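Local coordinates for protein alpha-1,2-mannosidase (Bacteroides thetaiotaomicron, PDB 2WW2) that probably hydrolyses alpha-mannosidic linkages with inversion of configuration, as a calcium-dependent glycoside hydrolase of family GH92, at residues 424-436 and 441-455. Residues are numbered along the deposited sequence; the frame is centred on the assembly and turned at random.
Sequences RDGFEYYDKLGYV and VPEATAKTLEYAYAD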
# COMPACT_ATOMS: atom_id res chain seq x y z
N ARG A 424 -23.93 25.86 14.07
CA ARG A 424 -23.39 24.61 14.59
C ARG A 424 -24.29 23.41 14.27
O ARG A 424 -25.26 23.13 14.97
CB ARG A 424 -23.18 24.70 16.11
CG ARG A 424 -22.57 23.42 16.71
CD ARG A 424 -22.18 23.62 18.20
NE ARG A 424 -20.91 24.33 18.30
CZ ARG A 424 -20.12 24.30 19.38
NH1 ARG A 424 -20.46 23.61 20.47
NH2 ARG A 424 -18.97 24.97 19.36
N ASP A 425 -23.95 22.70 13.21
CA ASP A 425 -24.71 21.51 12.85
C ASP A 425 -24.62 20.49 13.99
O ASP A 425 -23.53 20.15 14.46
CB ASP A 425 -24.15 20.91 11.55
CG ASP A 425 -25.09 19.90 10.92
OD1 ASP A 425 -26.32 20.00 11.16
OD2 ASP A 425 -24.60 19.02 10.19
N GLY A 426 -25.78 20.01 14.43
CA GLY A 426 -25.83 19.02 15.51
C GLY A 426 -25.74 19.58 16.92
O GLY A 426 -25.45 18.84 17.85
N PHE A 427 -25.99 20.88 17.10
CA PHE A 427 -25.73 21.48 18.42
C PHE A 427 -26.63 20.90 19.50
O PHE A 427 -26.23 20.78 20.65
CB PHE A 427 -25.82 23.02 18.38
CG PHE A 427 -27.20 23.54 18.22
CD1 PHE A 427 -27.99 23.80 19.33
CD2 PHE A 427 -27.74 23.76 16.96
CE1 PHE A 427 -29.27 24.28 19.19
CE2 PHE A 427 -29.01 24.24 16.81
CZ PHE A 427 -29.78 24.50 17.93
N GLU A 428 -27.85 20.53 19.12
CA GLU A 428 -28.78 19.99 20.10
C GLU A 428 -28.25 18.68 20.67
O GLU A 428 -28.19 18.52 21.89
CB GLU A 428 -30.16 19.79 19.50
CG GLU A 428 -30.75 21.03 18.87
CD GLU A 428 -30.57 21.09 17.34
OE1 GLU A 428 -29.48 20.73 16.80
OE2 GLU A 428 -31.56 21.50 16.68
N TYR A 429 -27.85 17.75 19.80
CA TYR A 429 -27.24 16.50 20.25
C TYR A 429 -25.98 16.77 21.08
O TYR A 429 -25.77 16.18 22.13
CB TYR A 429 -26.79 15.66 19.05
CG TYR A 429 -27.88 14.85 18.36
CD1 TYR A 429 -28.67 13.96 19.08
CD2 TYR A 429 -28.08 14.96 16.99
CE1 TYR A 429 -29.65 13.22 18.44
CE2 TYR A 429 -29.04 14.22 16.35
CZ TYR A 429 -29.83 13.36 17.08
OH TYR A 429 -30.78 12.62 16.43
N TYR A 430 -25.11 17.62 20.56
CA TYR A 430 -23.83 17.89 21.23
C TYR A 430 -24.05 18.39 22.67
O TYR A 430 -23.36 17.97 23.60
CB TYR A 430 -23.05 18.91 20.40
CG TYR A 430 -21.74 19.39 20.98
CD1 TYR A 430 -20.56 18.74 20.67
CD2 TYR A 430 -21.68 20.53 21.79
CE1 TYR A 430 -19.35 19.19 21.17
CE2 TYR A 430 -20.46 20.99 22.29
CZ TYR A 430 -19.30 20.31 21.97
OH TYR A 430 -18.07 20.74 22.43
N ASP A 431 -25.00 19.31 22.84
CA ASP A 431 -25.28 19.87 24.16
C ASP A 431 -25.85 18.80 25.09
O ASP A 431 -25.55 18.78 26.29
CB ASP A 431 -26.25 21.06 24.06
CG ASP A 431 -25.58 22.34 23.53
OD1 ASP A 431 -24.34 22.41 23.53
OD2 ASP A 431 -26.30 23.27 23.13
N LYS A 432 -26.66 17.91 24.54
CA LYS A 432 -27.30 16.87 25.36
C LYS A 432 -26.36 15.72 25.68
O LYS A 432 -26.34 15.22 26.80
CB LYS A 432 -28.53 16.33 24.63
CG LYS A 432 -29.26 15.19 25.38
N LEU A 433 -25.58 15.30 24.69
CA LEU A 433 -24.85 14.04 24.78
C LEU A 433 -23.37 14.22 25.09
O LEU A 433 -22.73 13.28 25.55
CB LEU A 433 -24.96 13.28 23.46
CG LEU A 433 -26.32 12.84 22.93
CD1 LEU A 433 -26.14 12.17 21.56
CD2 LEU A 433 -27.02 11.91 23.94
N GLY A 434 -22.82 15.40 24.81
CA GLY A 434 -21.38 15.61 24.96
C GLY A 434 -20.60 15.30 23.69
O GLY A 434 -19.35 15.35 23.67
N TYR A 435 -21.32 14.97 22.62
CA TYR A 435 -20.69 14.70 21.31
C TYR A 435 -21.78 14.74 20.26
O TYR A 435 -22.97 14.64 20.60
CB TYR A 435 -19.98 13.33 21.29
CG TYR A 435 -20.94 12.17 21.48
CD1 TYR A 435 -21.59 11.58 20.40
CD2 TYR A 435 -21.23 11.69 22.76
CE1 TYR A 435 -22.49 10.54 20.59
CE2 TYR A 435 -22.11 10.64 22.95
CZ TYR A 435 -22.74 10.08 21.86
OH TYR A 435 -23.64 9.03 22.06
N VAL A 436 -21.39 14.87 19.00
CA VAL A 436 -22.33 14.78 17.89
C VAL A 436 -22.36 13.32 17.40
O VAL A 436 -21.30 12.73 17.15
CB VAL A 436 -21.92 15.69 16.71
CG1 VAL A 436 -22.99 15.66 15.62
CG2 VAL A 436 -21.67 17.13 17.20
N VAL A 441 -25.70 12.56 12.20
CA VAL A 441 -25.16 13.78 11.61
C VAL A 441 -23.90 13.42 10.82
O VAL A 441 -23.01 12.76 11.35
CB VAL A 441 -24.79 14.82 12.70
CG1 VAL A 441 -24.22 16.09 12.08
CG2 VAL A 441 -26.01 15.15 13.58
N PRO A 442 -23.84 13.81 9.54
CA PRO A 442 -22.63 13.57 8.74
C PRO A 442 -21.38 14.15 9.39
O PRO A 442 -21.44 15.25 9.95
CB PRO A 442 -22.91 14.32 7.43
CG PRO A 442 -24.40 14.36 7.33
CD PRO A 442 -24.92 14.43 8.75
N GLU A 443 -20.27 13.43 9.33
CA GLU A 443 -18.99 13.97 9.80
C GLU A 443 -18.98 14.34 11.29
O GLU A 443 -18.26 15.22 11.73
CB GLU A 443 -18.59 15.17 8.91
CG GLU A 443 -18.42 14.73 7.46
CD GLU A 443 -18.29 15.88 6.48
OE1 GLU A 443 -17.62 16.90 6.77
OE2 GLU A 443 -18.84 15.75 5.37
N ALA A 444 -19.75 13.58 12.07
CA ALA A 444 -20.04 13.91 13.46
C ALA A 444 -18.81 13.99 14.36
O ALA A 444 -18.77 14.81 15.27
CB ALA A 444 -21.04 12.88 14.03
N THR A 445 -17.85 13.10 14.17
CA THR A 445 -16.72 13.06 15.08
C THR A 445 -15.80 14.25 14.81
O THR A 445 -15.35 14.93 15.74
CB THR A 445 -15.98 11.72 14.98
OG1 THR A 445 -16.82 10.68 15.50
CG2 THR A 445 -14.70 11.77 15.80
N ALA A 446 -15.52 14.50 13.52
CA ALA A 446 -14.72 15.68 13.16
C ALA A 446 -15.42 16.95 13.68
O ALA A 446 -14.76 17.84 14.23
CB ALA A 446 -14.49 15.74 11.66
N LYS A 447 -16.75 17.02 13.56
CA LYS A 447 -17.47 18.17 14.10
C LYS A 447 -17.31 18.29 15.62
O LYS A 447 -17.04 19.38 16.13
CB LYS A 447 -18.96 18.13 13.72
CG LYS A 447 -19.19 18.45 12.22
CD LYS A 447 -20.62 18.09 11.77
CE LYS A 447 -20.85 18.59 10.32
NZ LYS A 447 -22.13 18.13 9.72
N THR A 448 -17.50 17.19 16.34
CA THR A 448 -17.36 17.20 17.79
C THR A 448 -15.99 17.76 18.17
O THR A 448 -15.86 18.59 19.09
CB THR A 448 -17.49 15.78 18.38
OG1 THR A 448 -18.77 15.22 18.03
CG2 THR A 448 -17.37 15.80 19.90
N LEU A 449 -14.95 17.29 17.50
CA LEU A 449 -13.60 17.74 17.81
C LEU A 449 -13.39 19.23 17.52
O LEU A 449 -12.77 19.96 18.31
CB LEU A 449 -12.55 16.85 17.10
CG LEU A 449 -12.56 15.38 17.55
CD1 LEU A 449 -11.88 14.44 16.54
CD2 LEU A 449 -11.94 15.19 18.95
N GLU A 450 -13.92 19.71 16.40
CA GLU A 450 -13.85 21.14 16.09
C GLU A 450 -14.64 21.95 17.13
O GLU A 450 -14.23 23.04 17.54
CB GLU A 450 -14.41 21.41 14.68
CG GLU A 450 -13.61 20.75 13.53
CD GLU A 450 -12.37 21.54 13.12
OE1 GLU A 450 -12.28 22.73 13.50
OE2 GLU A 450 -11.46 20.98 12.43
N TYR A 451 -15.78 21.42 17.56
CA TYR A 451 -16.63 22.15 18.50
C TYR A 451 -16.02 22.25 19.91
O TYR A 451 -16.18 23.28 20.59
CB TYR A 451 -18.01 21.51 18.62
CG TYR A 451 -18.83 21.44 17.35
CD1 TYR A 451 -18.49 22.18 16.22
CD2 TYR A 451 -19.95 20.62 17.29
CE1 TYR A 451 -19.26 22.09 15.05
CE2 TYR A 451 -20.73 20.54 16.14
CZ TYR A 451 -20.37 21.27 15.03
OH TYR A 451 -21.13 21.19 13.88
N ALA A 452 -15.37 21.18 20.38
CA ALA A 452 -14.73 21.22 21.70
C ALA A 452 -13.67 22.33 21.74
O ALA A 452 -13.50 23.04 22.73
CB ALA A 452 -14.12 19.86 22.03
N TYR A 453 -12.96 22.49 20.62
CA TYR A 453 -11.98 23.57 20.49
C TYR A 453 -12.63 24.97 20.48
O TYR A 453 -12.17 25.90 21.17
CB TYR A 453 -11.16 23.37 19.20
CG TYR A 453 -10.33 24.60 18.83
CD1 TYR A 453 -9.28 25.02 19.63
CD2 TYR A 453 -10.62 25.34 17.67
CE1 TYR A 453 -8.53 26.15 19.29
CE2 TYR A 453 -9.89 26.46 17.34
CZ TYR A 453 -8.84 26.85 18.14
OH TYR A 453 -8.11 27.97 17.81
N ALA A 454 -13.70 25.12 19.70
CA ALA A 454 -14.37 26.41 19.63
C ALA A 454 -14.95 26.75 21.00
O ALA A 454 -14.95 27.90 21.43
CB ALA A 454 -15.50 26.40 18.57
N ASP A 455 -15.45 25.74 21.70
CA ASP A 455 -16.00 25.99 23.02
C ASP A 455 -14.90 26.41 24.00
O ASP A 455 -15.11 27.28 24.86
CB ASP A 455 -16.77 24.77 23.52
CG ASP A 455 -18.06 24.54 22.75
OD1 ASP A 455 -18.61 25.55 22.22
OD2 ASP A 455 -18.54 23.38 22.69
O HOH W 1 -19.55 10.72 16.72
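A buried contact of mixed polar and apolar character joins the short helix 427-433 and its flanking loops to the first turns of helix 444-465, with Arg424 and Tyr451 stacked at its centre. The guanidinium lies flat on the tyrosine ring, planes 7° apart, and Arg424 CG sits over the same face, 3.6 Å from the centroid of the Tyr451 ring. A bend at chi3 (-79°) lays the guanidinium over the CB side of the ring and turns its NH1 and NH2 toward Asp455, which it grips end-on: NH1 meets Asp455 OD2 at 2.9 Å in a nearly straight bond, while NH2 reaches OD1 from above the carboxylate plane. With an alanine in place of Arg424, the buried Asp455 carboxylate would probably lose its charged partner and the Tyr451 ring the cover on that face. Asp455 OD2 also accepts from Tyr430 OH at 2.7 Å, on its anti side. Tyr430 is a knob among Thr448, Tyr451, Ala452 and Asp455, its face taking the edge of Tyr451 in a T-shaped pair. The pair belongs to the helical catalytic domain, consistent with the (alpha/alpha)6 barrel of the six-hairpin glycosidases; residues 434-443 connect segments 427-433 and 444-455, whose axes cross at -69°. Tyr451 OH donates in plane to a lone pair of Asp425 O (2.7 Å), and Lys447 NZ bridges to Asp425 OD2, whose partner oxygen OD1 pairs with Arg415. Val436 N donates to Thr448 OG1 at 2.8 Å, and Val436 CG1 packs against Val441 CB at 3.5 Å and Ala444 CB.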